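Local coordinates for protein PA1221 (Pseudomonas aeruginosa, PDB 4DG8) that combines an AMP-binding enzyme region of the ANL superfamily with a phosphopantetheine attachment region, and binds adenosine monophosphate, at residues A[255-260]-A[279-284]; A[205-210]-A[218-223]; A[304-309]-A[320-325]. All blocks are in the same frame, centred on the assembly; numbering follows the deposited sequence.

Contact 1. Residues A[255-260]-A[279-284]; sequences DSAWLT and RQLLTG
Leu259 and Leu281 meet methyl to methyl, CD1 to CD1 at 3.5 Å, tighter than usual van der Waals contact, with their side chains crossing at about a right angle. On the other face of the sheet, Trp258 has CG anti to the backbone N (chi1 162°), and its six-membered ring reaches across the partner strand. There Trp258 CZ3 approaches Thr283 C, while CH2 comes within 3.4 Å of Gly284 N, a residue with no side chain to hold the ring off. These strands, 256-260 and 280-284, run parallel on the two sides of a beta-alpha-beta crossover through helix 261-270. Backbone bonds tie Ala257 N to Gln280 O, Leu282 N to Ala257 O and Leu259 N to Leu282 O. Further along, the pattern changes: Thr283 OG1 donates to Leu259 O at 2.7 Å, whereas Gly284 N is not bonded to that carbonyl. At the opposite end Asp255 O accepts both Arg279 N and, more distantly, Gln280 N. Beside it runs a short chain of hydrogen bonds: Gln280 NE2 gives a 3.0 Å bond to Ser256 OG, tilted from the amide plane, and Ser256 OG donates to Asp255 OD1 on the anti side of the carboxylate, well out of its plane. Second-shell backbone holds its ends, with Arg206 N donating to Asp255 OD1 and Phe201 N to Gln280 OE1.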
# COMPACT_ATOMS: atom_id res chain seq x y z
N ASP A 255 -11.27 -15.39 -6.21
CA ASP A 255 -11.46 -16.03 -4.91
C ASP A 255 -10.70 -15.43 -3.70
O ASP A 255 -10.85 -15.90 -2.59
CB ASP A 255 -11.20 -17.54 -5.01
CG ASP A 255 -9.78 -17.86 -5.49
OD1 ASP A 255 -8.86 -17.05 -5.23
OD2 ASP A 255 -9.59 -18.93 -6.11
N SER A 256 -9.85 -14.43 -3.94
CA SER A 256 -9.00 -13.88 -2.89
C SER A 256 -9.02 -12.36 -3.03
O SER A 256 -8.96 -11.84 -4.14
CB SER A 256 -7.54 -14.36 -3.04
OG SER A 256 -7.44 -15.78 -3.05
N ALA A 257 -9.11 -11.65 -1.92
CA ALA A 257 -9.13 -10.20 -2.04
C ALA A 257 -8.60 -9.47 -0.83
O ALA A 257 -8.70 -9.95 0.30
CB ALA A 257 -10.55 -9.70 -2.39
N TRP A 258 -8.01 -8.32 -1.09
CA TRP A 258 -7.73 -7.33 -0.06
C TRP A 258 -8.79 -6.24 -0.17
O TRP A 258 -9.11 -5.77 -1.26
CB TRP A 258 -6.34 -6.72 -0.27
CG TRP A 258 -6.18 -5.40 0.48
CD1 TRP A 258 -6.38 -4.14 -0.02
CD2 TRP A 258 -5.83 -5.23 1.86
NE1 TRP A 258 -6.16 -3.21 0.96
CE2 TRP A 258 -5.83 -3.85 2.13
CE3 TRP A 258 -5.54 -6.12 2.91
CZ2 TRP A 258 -5.51 -3.32 3.39
CZ3 TRP A 258 -5.24 -5.59 4.18
CH2 TRP A 258 -5.22 -4.21 4.40
N LEU A 259 -9.35 -5.86 0.97
CA LEU A 259 -10.26 -4.73 1.05
C LEU A 259 -9.88 -3.95 2.30
O LEU A 259 -9.95 -4.48 3.42
CB LEU A 259 -11.70 -5.19 1.20
CG LEU A 259 -12.25 -6.06 0.07
CD1 LEU A 259 -13.62 -6.57 0.48
CD2 LEU A 259 -12.32 -5.28 -1.24
N THR A 260 -9.51 -2.70 2.11
CA THR A 260 -9.19 -1.87 3.24
C THR A 260 -10.41 -1.74 4.17
O THR A 260 -11.56 -1.87 3.73
CB THR A 260 -8.66 -0.48 2.83
OG1 THR A 260 -8.06 0.13 3.98
CG2 THR A 260 -9.79 0.41 2.33
N ARG A 279 -12.81 -16.93 -1.05
CA ARG A 279 -12.23 -17.96 -0.19
C ARG A 279 -11.41 -17.35 0.95
O ARG A 279 -11.48 -17.79 2.10
CB ARG A 279 -11.41 -18.98 -1.01
CG ARG A 279 -12.27 -20.00 -1.79
CD ARG A 279 -11.44 -21.13 -2.42
NE ARG A 279 -12.29 -22.31 -2.55
CZ ARG A 279 -12.08 -23.47 -1.95
NH1 ARG A 279 -11.01 -23.66 -1.20
NH2 ARG A 279 -12.94 -24.45 -2.13
N GLN A 280 -10.63 -16.33 0.63
CA GLN A 280 -9.87 -15.60 1.64
C GLN A 280 -9.97 -14.09 1.37
O GLN A 280 -9.77 -13.61 0.24
CB GLN A 280 -8.41 -16.09 1.72
CG GLN A 280 -7.66 -16.01 0.40
CD GLN A 280 -6.41 -16.89 0.29
OE1 GLN A 280 -6.06 -17.67 1.20
NE2 GLN A 280 -5.71 -16.77 -0.85
N LEU A 281 -10.31 -13.37 2.43
CA LEU A 281 -10.46 -11.93 2.42
C LEU A 281 -9.53 -11.35 3.49
O LEU A 281 -9.62 -11.70 4.67
CB LEU A 281 -11.92 -11.56 2.71
CG LEU A 281 -12.29 -10.07 2.79
CD1 LEU A 281 -11.72 -9.27 1.61
CD2 LEU A 281 -13.80 -9.90 2.87
N LEU A 282 -8.62 -10.49 3.06
CA LEU A 282 -7.72 -9.79 3.98
C LEU A 282 -8.16 -8.34 4.03
O LEU A 282 -8.52 -7.74 3.01
CB LEU A 282 -6.26 -9.90 3.52
CG LEU A 282 -5.81 -11.35 3.29
CD1 LEU A 282 -6.02 -11.72 1.82
CD2 LEU A 282 -4.36 -11.51 3.66
N THR A 283 -8.18 -7.79 5.23
CA THR A 283 -8.59 -6.42 5.46
C THR A 283 -7.67 -5.81 6.52
O THR A 283 -6.86 -6.52 7.12
CB THR A 283 -10.06 -6.33 5.90
OG1 THR A 283 -10.42 -4.95 6.01
CG2 THR A 283 -10.27 -7.03 7.24
N GLY A 284 -7.75 -4.50 6.70
CA GLY A 284 -6.82 -3.82 7.59
C GLY A 284 -6.55 -2.40 7.14
O GLY A 284 -7.40 -1.77 6.50

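Contact 2. Residues A[205-210]-A[218-223]; sequences MRFLVN and ATLEIW
Val209 and Glu221 mark the nearest backbone approach of strand 206-209 to helix 217-226, their CA atoms 5.3 Å apart. The axes of the two short segments pass at 7.4 Å, and their N-to-C directions differ by 137°, so the helix runs back obliquely over the strand. This is the first half of a beta-alpha-beta unit, which strand 231-234 completes beside 206-209. Phe207 presents one ring face to the helix backbone: Leu220 O sits above the ring centre, 4.2 Å from the plane. Its CB comes still nearer to the next carbonyl, 3.2 Å from Glu221 O, while the CE2 corner touches Leu220 CG, the two side chains crossing at about a right angle. Met205 CE, from the strand's own segment, lies in the ring plane at the edge. Two residues on along the strand, Val209 CG1 meets Ile222 CG1 at 4.1 Å, and Val209 also packs on Cys232 and Leu234 of the neighbouring strand. Between these two hydrophobic touches runs Glu221. Its CG is anti to the carbonyl carbon (chi1 -65°) and lies 3.4 Å from Leu208 O, and the chain beyond is extended, bringing a buried carboxylate to the end of the strand. Trp258 packs against this glutamate from the adjoining sheet. One carboxylate oxygen, Glu221 OE2, is bonded to Ser211 OG and accepts from a water that in turn accepts from Asn210 ND2. Glu221 OE1 receives Asn210 N in a nearly straight 2.8 Å bond that arrives from above the carboxylate plane.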
# COMPACT_ATOMS: atom_id res chain seq x y z
N MET A 205 -5.56 -19.17 -6.10
CA MET A 205 -4.94 -17.88 -5.85
C MET A 205 -5.41 -16.83 -6.86
O MET A 205 -4.58 -16.18 -7.51
CB MET A 205 -3.41 -17.99 -5.84
CG MET A 205 -2.88 -18.85 -4.69
SD MET A 205 -3.31 -18.11 -3.12
CE MET A 205 -1.89 -17.04 -2.84
N ARG A 206 -6.73 -16.65 -7.00
CA ARG A 206 -7.18 -15.67 -7.97
C ARG A 206 -7.49 -14.38 -7.24
O ARG A 206 -8.58 -14.18 -6.70
CB ARG A 206 -8.40 -16.20 -8.73
CG ARG A 206 -8.11 -17.48 -9.54
CD ARG A 206 -9.35 -18.02 -10.23
NE ARG A 206 -9.85 -17.12 -11.26
CZ ARG A 206 -9.44 -17.11 -12.53
NH1 ARG A 206 -8.49 -17.94 -12.95
NH2 ARG A 206 -9.97 -16.25 -13.39
N PHE A 207 -6.54 -13.46 -7.33
CA PHE A 207 -6.57 -12.24 -6.53
C PHE A 207 -7.26 -11.12 -7.27
O PHE A 207 -6.96 -10.86 -8.43
CB PHE A 207 -5.16 -11.79 -6.15
CG PHE A 207 -4.72 -12.27 -4.82
CD1 PHE A 207 -4.09 -13.49 -4.68
CD2 PHE A 207 -4.99 -11.52 -3.69
CE1 PHE A 207 -3.71 -13.95 -3.44
CE2 PHE A 207 -4.60 -11.97 -2.43
CZ PHE A 207 -3.96 -13.18 -2.31
N LEU A 208 -8.20 -10.48 -6.58
CA LEU A 208 -8.74 -9.23 -7.04
C LEU A 208 -7.59 -8.22 -7.06
O LEU A 208 -6.91 -8.04 -6.06
CB LEU A 208 -9.82 -8.76 -6.08
CG LEU A 208 -10.33 -7.34 -6.36
CD1 LEU A 208 -11.00 -7.30 -7.71
CD2 LEU A 208 -11.29 -6.89 -5.27
N VAL A 209 -7.35 -7.61 -8.21
CA VAL A 209 -6.40 -6.52 -8.32
C VAL A 209 -7.18 -5.23 -8.45
O VAL A 209 -7.80 -4.96 -9.48
CB VAL A 209 -5.45 -6.70 -9.51
CG1 VAL A 209 -4.58 -5.42 -9.71
CG2 VAL A 209 -4.59 -7.93 -9.32
N ASN A 210 -7.13 -4.45 -7.38
CA ASN A 210 -7.96 -3.28 -7.17
C ASN A 210 -7.17 -2.04 -6.66
O ASN A 210 -7.36 -0.92 -7.14
CB ASN A 210 -9.18 -3.63 -6.31
CG ASN A 210 -10.04 -2.43 -6.00
OD1 ASN A 210 -10.62 -1.81 -6.89
ND2 ASN A 210 -10.11 -2.07 -4.72
N ALA A 218 -1.20 -3.32 -3.17
CA ALA A 218 -1.01 -3.81 -4.52
C ALA A 218 0.03 -4.92 -4.58
O ALA A 218 -0.12 -5.87 -5.35
CB ALA A 218 -0.63 -2.66 -5.48
N THR A 219 1.09 -4.78 -3.80
CA THR A 219 2.13 -5.80 -3.79
C THR A 219 1.55 -7.18 -3.50
O THR A 219 1.93 -8.19 -4.13
CB THR A 219 3.19 -5.49 -2.72
OG1 THR A 219 3.68 -4.16 -2.93
CG2 THR A 219 4.34 -6.48 -2.81
N LEU A 220 0.63 -7.22 -2.54
CA LEU A 220 -0.04 -8.48 -2.23
C LEU A 220 -0.98 -8.90 -3.36
O LEU A 220 -1.00 -10.07 -3.77
CB LEU A 220 -0.83 -8.35 -0.93
CG LEU A 220 -1.71 -9.56 -0.60
CD1 LEU A 220 -0.83 -10.80 -0.37
CD2 LEU A 220 -2.56 -9.25 0.62
N GLU A 221 -1.80 -7.97 -3.84
CA GLU A 221 -2.79 -8.34 -4.86
C GLU A 221 -2.15 -8.93 -6.12
O GLU A 221 -2.64 -9.91 -6.69
CB GLU A 221 -3.66 -7.15 -5.21
CG GLU A 221 -4.52 -6.68 -4.04
CD GLU A 221 -5.22 -5.37 -4.32
OE1 GLU A 221 -5.18 -4.89 -5.47
OE2 GLU A 221 -5.81 -4.83 -3.36
N ILE A 222 -1.06 -8.32 -6.56
CA ILE A 222 -0.40 -8.72 -7.78
C ILE A 222 0.53 -9.90 -7.56
O ILE A 222 0.33 -10.98 -8.13
CB ILE A 222 0.34 -7.53 -8.40
CG1 ILE A 222 -0.68 -6.46 -8.78
CG2 ILE A 222 1.18 -7.99 -9.62
CD1 ILE A 222 -0.09 -5.05 -9.02
N TRP A 223 1.54 -9.70 -6.71
CA TRP A 223 2.55 -10.74 -6.56
C TRP A 223 2.05 -11.95 -5.76
O TRP A 223 2.54 -13.05 -5.93
CB TRP A 223 3.84 -10.15 -5.99
CG TRP A 223 4.33 -9.05 -6.90
CD1 TRP A 223 4.33 -7.71 -6.64
CD2 TRP A 223 4.81 -9.21 -8.24
NE1 TRP A 223 4.81 -7.02 -7.74
CE2 TRP A 223 5.11 -7.92 -8.73
CE3 TRP A 223 5.03 -10.32 -9.07
CZ2 TRP A 223 5.64 -7.70 -10.02
CZ3 TRP A 223 5.55 -10.11 -10.35
CH2 TRP A 223 5.85 -8.81 -10.81
O HOH W 1 -8.48 -3.60 -3.06

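Contact 3. Residues A[304-309]-A[320-325]; sequences HLVNGY and CHVVTD. With AMP (adenosine monophosphate), chain B.
Val306 spreads its two methyls over two residues of the facing strand: CG1 rests 3.7 Å from Cys320 CB, and CG2 meets Val322 CG2 at 4.1 Å. Cys320 SG lies beside the bare backbone of Gly308, 3.9 Å from its CA. On the reverse face Val323 turns CG2 inward over the Leu305 carbonyl and against Leu305 CG. The frame is a beta hairpin, strands 304-309 and 319-322, with Asn307 and His321 as its hydrogen-bonded pair and Val323 N bonded to Leu305 O. The far end of strand 304-309 shapes an edge of the nucleotide pocket. Asn307 has CG anti to the backbone N (chi1 -176°); its OD1 accepts from AMP N6 at 2.8 Å, while ND2 is held by Pro334 O. Gly308 O grips the same amino nitrogen at 2.9 Å, and AMP C4 lies in the plane of the Tyr309 ring, at its edge. Around the hairpin, Leu305 and Val323 both press on Val293 and Leu297 of helix 290-299, while on the other face Val306 packs against Leu282 of the adjoining strand 280-284.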
# COMPACT_ATOMS: atom_id res chain seq x y z
N HIS A 304 -12.47 -17.28 5.18
CA HIS A 304 -11.28 -17.02 5.97
C HIS A 304 -10.95 -15.54 5.85
O HIS A 304 -10.61 -15.04 4.78
CB HIS A 304 -10.11 -17.92 5.52
CG HIS A 304 -10.27 -19.36 5.92
ND1 HIS A 304 -10.90 -20.29 5.12
CD2 HIS A 304 -9.92 -20.01 7.06
CE1 HIS A 304 -10.90 -21.46 5.74
NE2 HIS A 304 -10.31 -21.32 6.91
N LEU A 305 -11.11 -14.85 6.97
CA LEU A 305 -10.85 -13.43 7.09
C LEU A 305 -9.53 -13.18 7.84
O LEU A 305 -9.29 -13.76 8.90
CB LEU A 305 -12.01 -12.77 7.81
CG LEU A 305 -12.02 -11.24 7.87
CD1 LEU A 305 -11.99 -10.66 6.49
CD2 LEU A 305 -13.27 -10.77 8.62
N VAL A 306 -8.68 -12.32 7.29
CA VAL A 306 -7.39 -12.01 7.90
C VAL A 306 -7.26 -10.52 8.21
O VAL A 306 -7.47 -9.68 7.32
CB VAL A 306 -6.25 -12.41 6.96
CG1 VAL A 306 -4.89 -12.18 7.63
CG2 VAL A 306 -6.42 -13.86 6.53
N ASN A 307 -6.88 -10.19 9.44
CA ASN A 307 -6.57 -8.81 9.78
C ASN A 307 -5.07 -8.64 9.50
O ASN A 307 -4.25 -9.24 10.19
CB ASN A 307 -6.89 -8.54 11.26
CG ASN A 307 -6.68 -7.07 11.67
OD1 ASN A 307 -6.37 -6.22 10.84
ND2 ASN A 307 -6.86 -6.78 12.97
N GLY A 308 -4.72 -7.92 8.43
CA GLY A 308 -3.33 -7.60 8.18
C GLY A 308 -2.93 -6.23 8.71
O GLY A 308 -3.61 -5.23 8.45
N TYR A 309 -1.75 -6.16 9.33
CA TYR A 309 -1.24 -4.91 9.89
C TYR A 309 0.20 -4.75 9.43
O TYR A 309 0.96 -5.71 9.43
CB TYR A 309 -1.26 -4.94 11.42
CG TYR A 309 -0.14 -4.07 11.98
CD1 TYR A 309 -0.31 -2.70 12.12
CD2 TYR A 309 1.11 -4.62 12.31
CE1 TYR A 309 0.70 -1.90 12.60
CE2 TYR A 309 2.13 -3.82 12.79
CZ TYR A 309 1.92 -2.45 12.93
OH TYR A 309 2.92 -1.61 13.39
N CYS A 320 -0.16 -10.59 10.79
CA CYS A 320 -1.51 -10.95 10.37
C CYS A 320 -2.16 -11.84 11.40
O CYS A 320 -1.47 -12.53 12.17
CB CYS A 320 -1.52 -11.66 9.02
SG CYS A 320 -0.97 -10.64 7.67
N HIS A 321 -3.49 -11.82 11.41
CA HIS A 321 -4.26 -12.67 12.31
C HIS A 321 -5.45 -13.27 11.56
O HIS A 321 -6.26 -12.56 10.99
CB HIS A 321 -4.74 -11.85 13.52
CG HIS A 321 -5.59 -12.63 14.48
ND1 HIS A 321 -5.10 -13.70 15.20
CD2 HIS A 321 -6.89 -12.50 14.83
CE1 HIS A 321 -6.07 -14.20 15.95
NE2 HIS A 321 -7.17 -13.48 15.74
N VAL A 322 -5.56 -14.59 11.57
CA VAL A 322 -6.73 -15.22 10.99
C VAL A 322 -7.86 -15.11 12.01
O VAL A 322 -7.74 -15.57 13.14
CB VAL A 322 -6.46 -16.69 10.60
CG1 VAL A 322 -7.76 -17.41 10.31
CG2 VAL A 322 -5.53 -16.74 9.38
N VAL A 323 -8.95 -14.45 11.62
CA VAL A 323 -10.01 -14.14 12.56
C VAL A 323 -10.77 -15.38 13.01
O VAL A 323 -11.21 -16.16 12.18
CB VAL A 323 -11.01 -13.12 11.98
CG1 VAL A 323 -12.19 -12.93 12.97
CG2 VAL A 323 -10.32 -11.81 11.69
N THR A 324 -10.91 -15.57 14.33
CA THR A 324 -11.68 -16.72 14.81
C THR A 324 -13.06 -16.37 15.34
O THR A 324 -13.42 -15.20 15.51
CB THR A 324 -10.98 -17.45 15.99
OG1 THR A 324 -10.77 -16.54 17.08
CG2 THR A 324 -9.67 -18.07 15.54
N ASP A 325 -13.79 -17.42 15.66
CA ASP A 325 -15.10 -17.31 16.27
C ASP A 325 -15.05 -16.52 17.58
O ASP A 325 -15.87 -15.63 17.82
CB ASP A 325 -15.67 -18.71 16.52
CG ASP A 325 -17.06 -18.65 17.09
OD1 ASP A 325 -17.93 -18.02 16.45
OD2 ASP A 325 -17.28 -19.21 18.19
P AMP B . 0.68 2.18 5.28
O1P AMP B . 0.18 3.25 4.33
O2P AMP B . 0.40 0.72 4.95
O3P AMP B . 2.17 2.41 5.43
O5' AMP B . 0.17 2.49 6.75
C5' AMP B . 0.70 1.79 7.86
C4' AMP B . 0.03 2.20 9.14
O4' AMP B . -1.40 1.99 9.05
C3' AMP B . 0.44 1.41 10.37
O3' AMP B . 1.68 1.86 10.93
C2' AMP B . -0.75 1.60 11.30
O2' AMP B . -0.71 2.88 11.92
C1' AMP B . -1.91 1.57 10.30
N9 AMP B . -2.49 0.22 10.15
C8 AMP B . -2.24 -0.61 9.11
N7 AMP B . -2.91 -1.79 9.24
C5 AMP B . -3.60 -1.74 10.39
C6 AMP B . -4.52 -2.65 11.13
N6 AMP B . -4.82 -3.87 10.65
N1 AMP B . -5.05 -2.22 12.30
C2 AMP B . -4.75 -0.99 12.78
N3 AMP B . -3.93 -0.12 12.16
C4 AMP B . -3.33 -0.41 10.98
O HOH W 2 -11.33 -16.51 9.74

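How the contacts relate
All three contacts are largely buried but differ in kind. Contacts 1 and 3 belong to one mixed sheet; they meet where strands 280-284 and 304-309 lie side by side, Leu281 O probably bonding to Val306 N; one is a parallel pairing, the other an antiparallel hairpin. Contact 2 sets a helix against a strand of a different sheet, and depends on a glutamate where the others rely mainly on backbone bonds. It touches contact 1 at several points, among them a probable bond from Leu208 N to Ser256 O, but not contact 3, their centres being about 17 Å apart. Gly284 of contact 1 lines the AMP pocket, to which contact 3 contributes Asn307, Gly308 and Tyr309.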